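Local coordinates for protein KLLA0F20702p (Kluyveromyces lactis, PDB 5Y5A) that probably acts as the telomerase subunit Est1, which binds Cdc13 and so recruits telomerase to yeast telomeres, at residues A[188-191]-A[192-196]; A[198-201]-A[202-206]; A[215-218]-A[219-222]. All coordinates share one frame; numbering follows the deposited sequence.

Contact 1: A[188-191]-A[192-196]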
loop_
_atom_site.group_PDB
_atom_site.type_symbol
_atom_site.label_atom_id
_atom_site.label_comp_id
_atom_site.label_asym_id
_atom_site.label_seq_id
_atom_site.Cartn_x
_atom_site.Cartn_y
_atom_site.Cartn_z
ATOM N N SER A 188 -6.952 18.546 1.868
ATOM C CA SER A 188 -5.654 18.390 2.504
ATOM C C SER A 188 -4.886 17.238 1.882
ATOM O O SER A 188 -3.704 17.368 1.565
ATOM C CB SER A 188 -5.818 18.169 4.003
ATOM O OG SER A 188 -6.401 19.313 4.604
ATOM N N GLN A 189 -5.574 16.118 1.699
ATOM C CA GLN A 189 -4.975 14.940 1.090
ATOM C C GLN A 189 -4.461 15.252 -0.314
ATOM O O GLN A 189 -3.392 14.792 -0.712
ATOM C CB GLN A 189 -5.986 13.790 1.048
ATOM C CG GLN A 189 -5.391 12.448 0.655
ATOM C CD GLN A 189 -5.330 12.241 -0.843
ATOM O OE1 GLN A 189 -6.128 12.801 -1.594
ATOM N NE2 GLN A 189 -4.380 11.428 -1.287
ATOM N N ARG A 190 -5.220 16.035 -1.068
ATOM C CA ARG A 190 -4.779 16.412 -2.403
ATOM C C ARG A 190 -3.538 17.293 -2.343
ATOM O O ARG A 190 -2.612 17.122 -3.139
ATOM C CB ARG A 190 -5.895 17.119 -3.160
ATOM C CG ARG A 190 -7.049 16.194 -3.513
ATOM C CD ARG A 190 -6.568 14.957 -4.262
ATOM N NE ARG A 190 -7.655 14.378 -5.041
ATOM C CZ ARG A 190 -8.398 13.352 -4.642
ATOM N NH1 ARG A 190 -8.155 12.762 -3.478
ATOM N NH2 ARG A 190 -9.376 12.910 -5.417
ATOM N N CYS A 191 -3.515 18.224 -1.392
ATOM C CA CYS A 191 -2.361 19.102 -1.227
ATOM C C CYS A 191 -1.116 18.284 -0.929
ATOM O O CYS A 191 -0.062 18.503 -1.521
ATOM C CB CYS A 191 -2.595 20.115 -0.108
ATOM S SG CYS A 191 -3.809 21.375 -0.490
ATOM N N LEU A 192 -1.245 17.339 -0.008
ATOM C CA LEU A 192 -0.133 16.474 0.337
ATOM C C LEU A 192 0.256 15.577 -0.840
ATOM O O LEU A 192 1.437 15.320 -1.061
ATOM C CB LEU A 192 -0.482 15.636 1.565
ATOM C CG LEU A 192 -0.725 16.448 2.843
ATOM C CD1 LEU A 192 -1.409 15.590 3.890
ATOM C CD2 LEU A 192 0.575 17.025 3.391
ATOM N N LEU A 193 -0.738 15.112 -1.596
ATOM C CA LEU A 193 -0.478 14.276 -2.770
ATOM C C LEU A 193 0.308 15.019 -3.849
ATOM O O LEU A 193 1.270 14.486 -4.403
ATOM C CB LEU A 193 -1.787 13.752 -3.371
ATOM C CG LEU A 193 -1.648 12.917 -4.656
ATOM C CD1 LEU A 193 -0.896 11.606 -4.404
ATOM C CD2 LEU A 193 -3.003 12.627 -5.291
ATOM N N TYR A 194 -0.095 16.246 -4.151
ATOM C CA TYR A 194 0.503 16.953 -5.275
ATOM C C TYR A 194 1.805 17.654 -4.889
ATOM O O TYR A 194 2.647 17.930 -5.742
ATOM C CB TYR A 194 -0.499 17.939 -5.868
ATOM C CG TYR A 194 -1.687 17.236 -6.481
ATOM C CD1 TYR A 194 -1.507 16.145 -7.326
ATOM C CD2 TYR A 194 -2.990 17.641 -6.196
ATOM C CE1 TYR A 194 -2.596 15.480 -7.884
ATOM C CE2 TYR A 194 -4.083 16.983 -6.748
ATOM C CZ TYR A 194 -3.881 15.905 -7.591
ATOM O OH TYR A 194 -4.961 15.255 -8.145
ATOM N N ILE A 195 1.977 17.934 -3.605
ATOM C CA ILE A 195 3.284 18.351 -3.124
ATOM C C ILE A 195 4.242 17.181 -3.339
ATOM O O ILE A 195 5.351 17.365 -3.838
ATOM C CB ILE A 195 3.250 18.776 -1.640
ATOM C CG1 ILE A 195 2.669 20.187 -1.509
ATOM C CG2 ILE A 195 4.639 18.739 -1.036
ATOM C CD1 ILE A 195 2.515 20.661 -0.084
ATOM N N GLY A 196 3.786 15.976 -2.989
ATOM C CA GLY A 196 4.567 14.761 -3.172
ATOM C C GLY A 196 5.041 14.565 -4.602
ATOM O O GLY A 196 6.242 14.425 -4.855
#
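Four consecutive i to i+4 backbone bonds join 188-191 to 192-196 in the middle of helix 179-206, in a helical region consistent with the TPR-like fold of the Est1 family. Leu193 N donates to Gln189 O at 2.8 Å, and Tyr194 N reaches Arg190 O at 2.9 Å; Leu192 and Ile195 bond in the same way to Ser188 and Cys191. Beside this backbone run Arg190 and Tyr194, one turn apart and pointing the same way. Their outer ends share a carboxylate: Asp83 of helix 78-105 forms a salt bridge with Arg190 NE and a hydrogen bond with Tyr194 OH. Arg190 turns at chi2 (-54°), which carries CD back alongside the ring, 4.1 Å from Tyr194 CE2, while the guanidinium and ring planes stand nearly perpendicular at 89°. Arg190 NH1 also donates, in the plane of its guanidinium, to Gln189 OE1 at 2.8 Å, which, with the Asp83 salt bridge, probably limits the rotation of the guanidinium. Trp86 stacks on the Tyr194 ring. A leucine at Tyr194 would probably leave Asp83 without its hydroxyl partner and Trp86 without its stacking mate. Packing extends outward with Cys191 against helix 113-144 and Leu192 against helix 218-230. Elsewhere on the helix Gln189 and Leu193 lie side by side, Gln189 NE2 standing 4.1 Å from Leu193 CB.

Contact 2: A[198-201]-A[202-206]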
loop_
_atom_site.group_PDB
_atom_site.type_symbol
_atom_site.label_atom_id
_atom_site.label_comp_id
_atom_site.label_asym_id
_atom_site.label_seq_id
_atom_site.Cartn_x
_atom_site.Cartn_y
_atom_site.Cartn_z
ATOM N N SER A 198 5.151 16.770 -7.007
ATOM C CA SER A 198 5.993 17.893 -7.410
ATOM C C SER A 198 7.420 17.685 -6.924
ATOM O O SER A 198 8.371 17.884 -7.671
ATOM C CB SER A 198 5.442 19.210 -6.868
ATOM O OG SER A 198 4.114 19.415 -7.305
ATOM N N GLN A 199 7.547 17.277 -5.665
ATOM C CA GLN A 199 8.840 16.977 -5.065
ATOM C C GLN A 199 9.564 15.860 -5.806
ATOM O O GLN A 199 10.782 15.918 -5.980
ATOM C CB GLN A 199 8.670 16.590 -3.596
ATOM C CG GLN A 199 8.340 17.749 -2.695
ATOM C CD GLN A 199 9.449 18.769 -2.670
ATOM O OE1 GLN A 199 10.631 18.416 -2.687
ATOM N NE2 GLN A 199 9.080 20.044 -2.642
ATOM N N ARG A 200 8.820 14.838 -6.227
ATOM C CA ARG A 200 9.425 13.746 -6.975
ATOM C C ARG A 200 9.980 14.275 -8.289
ATOM O O ARG A 200 11.119 13.991 -8.654
ATOM C CB ARG A 200 8.426 12.621 -7.246
ATOM C CG ARG A 200 9.071 11.434 -7.948
ATOM C CD ARG A 200 8.088 10.318 -8.245
ATOM N NE ARG A 200 6.950 10.792 -9.021
ATOM C CZ ARG A 200 6.988 11.061 -10.323
ATOM N NH1 ARG A 200 5.894 11.493 -10.937
ATOM N NH2 ARG A 200 8.114 10.906 -11.010
ATOM N N TYR A 201 9.164 15.052 -8.990
ATOM C CA TYR A 201 9.564 15.651 -10.257
ATOM C C TYR A 201 10.799 16.535 -10.113
ATOM O O TYR A 201 11.675 16.538 -10.979
ATOM C CB TYR A 201 8.419 16.470 -10.843
ATOM C CG TYR A 201 7.490 15.688 -11.736
ATOM C CD1 TYR A 201 7.915 15.232 -12.977
ATOM C CD2 TYR A 201 6.181 15.424 -11.350
ATOM C CE1 TYR A 201 7.065 14.521 -13.809
ATOM C CE2 TYR A 201 5.321 14.714 -12.175
ATOM C CZ TYR A 201 5.768 14.265 -13.404
ATOM O OH TYR A 201 4.915 13.560 -14.226
ATOM N N LYS A 202 10.877 17.285 -9.039
ATOM C CA LYS A 202 12.008 18.149 -8.854
ATOM C C LYS A 202 13.263 17.345 -8.682
ATOM O O LYS A 202 14.254 17.609 -9.325
ATOM C CB LYS A 202 11.813 19.055 -7.650
ATOM C CG LYS A 202 13.014 19.931 -7.354
ATOM C CD LYS A 202 12.807 20.794 -6.128
ATOM C CE LYS A 202 14.110 21.424 -5.676
ATOM N NZ LYS A 202 14.182 21.544 -4.205
ATOM N N ILE A 203 13.211 16.362 -7.803
ATOM C CA ILE A 203 14.365 15.510 -7.530
ATOM C C ILE A 203 14.926 14.892 -8.807
ATOM O O ILE A 203 16.140 14.864 -9.016
ATOM C CB ILE A 203 14.000 14.408 -6.543
ATOM C CG1 ILE A 203 13.875 15.004 -5.143
ATOM C CG2 ILE A 203 15.037 13.297 -6.555
ATOM C CD1 ILE A 203 13.137 14.118 -4.190
ATOM N N ILE A 204 14.032 14.422 -9.670
ATOM C CA ILE A 204 14.432 13.869 -10.958
ATOM C C ILE A 204 15.170 14.903 -11.822
ATOM O O ILE A 204 16.209 14.600 -12.417
ATOM C CB ILE A 204 13.208 13.321 -11.711
ATOM C CG1 ILE A 204 12.710 12.056 -11.012
ATOM C CG2 ILE A 204 13.550 13.032 -13.169
ATOM C CD1 ILE A 204 11.286 11.705 -11.323
ATOM N N MET A 205 14.672 16.118 -11.876
ATOM C CA MET A 205 15.338 17.117 -12.670
ATOM C C MET A 205 16.663 17.519 -12.038
ATOM O O MET A 205 17.642 17.697 -12.719
ATOM C CB MET A 205 14.432 18.319 -12.841
ATOM C CG MET A 205 13.036 17.958 -13.286
ATOM S SD MET A 205 12.991 17.532 -15.013
ATOM C CE MET A 205 11.567 16.487 -15.087
ATOM N N GLU A 206 16.676 17.641 -10.723
ATOM C CA GLU A 206 17.875 18.059 -10.009
ATOM C C GLU A 206 18.973 17.002 -10.026
ATOM O O GLU A 206 20.087 17.249 -9.557
ATOM C CB GLU A 206 17.531 18.410 -8.562
ATOM C CG GLU A 206 16.825 19.736 -8.395
ATOM C CD GLU A 206 16.686 20.124 -6.940
ATOM O OE1 GLU A 206 16.641 19.213 -6.087
ATOM O OE2 GLU A 206 16.636 21.336 -6.649
#
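The last turns of helix 179-206, in the region assigned to the Est1 telomerase-activating family, hold this contact, where Arg200 meets Ile204 and Tyr201 meets Met205 one turn on. Arg200 and Ile204 run side by side in the same direction. Arg200 CG sits anti to the backbone N (chi1 -176°) and the chain stays extended until it bends at chi3, which folds the guanidinium back so that NH2 comes to 3.3 Å from Ile204 CD1. The methylene part touches the same methyl group, Arg200 CG lying 4.0 Å from Ile204 CD1. Both side chains face helix 235-247, where Arg200 NH2 makes a weak hydrogen bond with His247 NE2, and Ile204 also touches that histidine. On another flank of the helix a bend of Met205 at chi2 (-76°) followed by an extended chi3 brings CE to the edge of the Tyr201 ring, near its plane, 4.4 Å from Tyr201 CD1. This is apolar contact at the ring rim, while Phe94 of helix 78-105 stacks on the same ring. Beneath these side chains the backbone is regular: Ile203 N bonds to Gln199 O at 3.1 Å with a nearly straight N-H...O angle of 170°, and Ile204 N to Arg200 O at 3.1 Å. Ile203 CG1 lies beyond the carbonyl oxygen of Gln199, 3.3 Å from Gln199 O, and the side chain presses outward on Pro220 of the following helix. The contact thus belongs to a helix packed between helices 78-105, 113-144 and 235-247, consistent with the TPR-like helical fold of this family.

Contact 3: A[215-218]-A[219-222]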
loop_
_atom_site.group_PDB
_atom_site.type_symbol
_atom_site.label_atom_id
_atom_site.label_comp_id
_atom_site.label_asym_id
_atom_site.label_seq_id
_atom_site.Cartn_x
_atom_site.Cartn_y
_atom_site.Cartn_z
ATOM N N ALA A 215 17.541 7.154 -0.214
ATOM C CA ALA A 215 16.985 8.273 0.535
ATOM C C ALA A 215 16.809 9.533 -0.304
ATOM O O ALA A 215 16.493 10.595 0.229
ATOM C CB ALA A 215 17.869 8.578 1.743
ATOM N N ASP A 216 17.010 9.421 -1.612
ATOM C CA ASP A 216 16.866 10.576 -2.492
ATOM C C ASP A 216 15.419 11.050 -2.576
ATOM O O ASP A 216 15.157 12.213 -2.878
ATOM C CB ASP A 216 17.385 10.253 -3.893
ATOM C CG ASP A 216 18.880 9.995 -3.916
ATOM O OD1 ASP A 216 19.581 10.466 -2.993
ATOM O OD2 ASP A 216 19.354 9.326 -4.857
ATOM N N PHE A 217 14.483 10.144 -2.314
ATOM C CA PHE A 217 13.065 10.461 -2.424
ATOM C C PHE A 217 12.419 10.513 -1.056
ATOM O O PHE A 217 11.209 10.392 -0.925
ATOM C CB PHE A 217 12.366 9.447 -3.331
ATOM C CG PHE A 217 12.733 9.605 -4.776
ATOM C CD1 PHE A 217 12.059 10.508 -5.578
ATOM C CD2 PHE A 217 13.796 8.897 -5.317
ATOM C CE1 PHE A 217 12.411 10.672 -6.906
ATOM C CE2 PHE A 217 14.157 9.062 -6.642
ATOM C CZ PHE A 217 13.461 9.947 -7.439
ATOM N N GLN A 218 13.246 10.717 -0.042
ATOM C CA GLN A 218 12.783 10.771 1.331
ATOM C C GLN A 218 11.736 11.864 1.533
ATOM O O GLN A 218 10.751 11.659 2.237
ATOM C CB GLN A 218 13.966 10.996 2.279
ATOM C CG GLN A 218 13.681 10.642 3.729
ATOM C CD GLN A 218 14.858 10.935 4.636
ATOM O OE1 GLN A 218 15.534 11.949 4.481
ATOM N NE2 GLN A 218 15.115 10.042 5.585
ATOM N N LYS A 219 11.948 13.019 0.909
ATOM C CA LYS A 219 11.059 14.157 1.125
ATOM C C LYS A 219 9.676 13.965 0.480
ATOM O O LYS A 219 8.657 14.198 1.135
ATOM C CB LYS A 219 11.714 15.451 0.626
ATOM C CG LYS A 219 10.999 16.714 1.077
ATOM C CD LYS A 219 11.799 17.951 0.719
ATOM C CE LYS A 219 11.162 19.211 1.280
ATOM N NZ LYS A 219 11.961 20.427 0.939
ATOM N N PRO A 220 9.620 13.544 -0.797
ATOM C CA PRO A 220 8.263 13.304 -1.298
ATOM C C PRO A 220 7.581 12.131 -0.594
ATOM O O PRO A 220 6.363 12.156 -0.417
ATOM C CB PRO A 220 8.478 13.007 -2.787
ATOM C CG PRO A 220 9.929 12.666 -2.922
ATOM C CD PRO A 220 10.626 13.460 -1.868
ATOM N N LEU A 221 8.357 11.132 -0.178
ATOM C CA LEU A 221 7.797 9.979 0.515
ATOM C C LEU A 221 7.176 10.381 1.843
ATOM O O LEU A 221 6.184 9.797 2.255
ATOM C CB LEU A 221 8.860 8.908 0.735
ATOM C CG LEU A 221 9.208 8.087 -0.507
ATOM C CD1 LEU A 221 10.381 7.166 -0.237
ATOM C CD2 LEU A 221 8.011 7.290 -0.961
ATOM N N ARG A 222 7.739 11.384 2.509
ATOM C CA ARG A 222 7.161 11.837 3.775
ATOM C C ARG A 222 5.787 12.471 3.565
ATOM O O ARG A 222 4.852 12.194 4.319
ATOM C CB ARG A 222 8.077 12.830 4.487
ATOM C CG ARG A 222 7.589 13.183 5.889
ATOM C CD ARG A 222 8.342 14.362 6.498
ATOM N NE ARG A 222 7.902 15.641 5.947
ATOM C CZ ARG A 222 7.837 16.769 6.645
ATOM N NH1 ARG A 222 8.181 16.777 7.926
ATOM N NH2 ARG A 222 7.424 17.888 6.063
#
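Phe217 and Pro220 cross at a slant at the start of helix 218-230, where Phe217 occupies the N-cap position and Pro220 falls in the first turn. The proline comes to the rim of the aromatic ring, not over its face: Pro220 CG lies near the ring plane, 4.0 Å from Phe217 CD1. Phe217 CG is anti to its own carbonyl carbon (chi1 -71°), a setting that swings the ring away from the new helix toward helices 179-206 and 235-247. There it meets Arg200 and Ile203 as well as the ring of His247, whose plane is turned only about 15° from its own. Leu221 approaches from one turn further along. Its CB points back toward 215-218, and its CD1 methyl comes to 4.3 Å from Phe217 CB; the Leu221 side chain also touches Arg241 and Tyr245 of helix 235-247. Phe217 thus joins the helix entrance to two neighbouring helices. The first backbone bonds tie the turn together, Leu221 N to Phe217 O at 3.0 Å and Arg222 N to Gln218 O at 3.0 Å. Proline has no N-H to give, so its place in the first turn costs the helix no backbone bond. Gln218, Lys219 and Arg222 occupy the exposed side. Besides the Leu221 N-H, Phe217 O has Pro220 CD at 3.3 Å and Leu221 CG at 3.1 Å.

How the contacts relate
Contacts 1 and 2 follow one another along helix 179-206 and are mostly buried, whereas contact 3 opens helix 218-230 and is half surface, with an exposed polar flank. Their chemistry differs accordingly: contact 1 has two polar side chains that share Asp83 of helix 78-105, contact 2 is mainly apolar between its side chains, with a weak hydrogen bond to His247, and contact 3 combines apolar contact of Phe217 with Pro220 and Leu221 at a helix start. Contact 3 packs against both others. Gly196 O meets Pro220 CB at 3.4 Å, and Arg200 CG lies 3.6 Å from Phe217 CE1, so the start of helix 218-230 and the residue before it pack on helix 179-206 at two places.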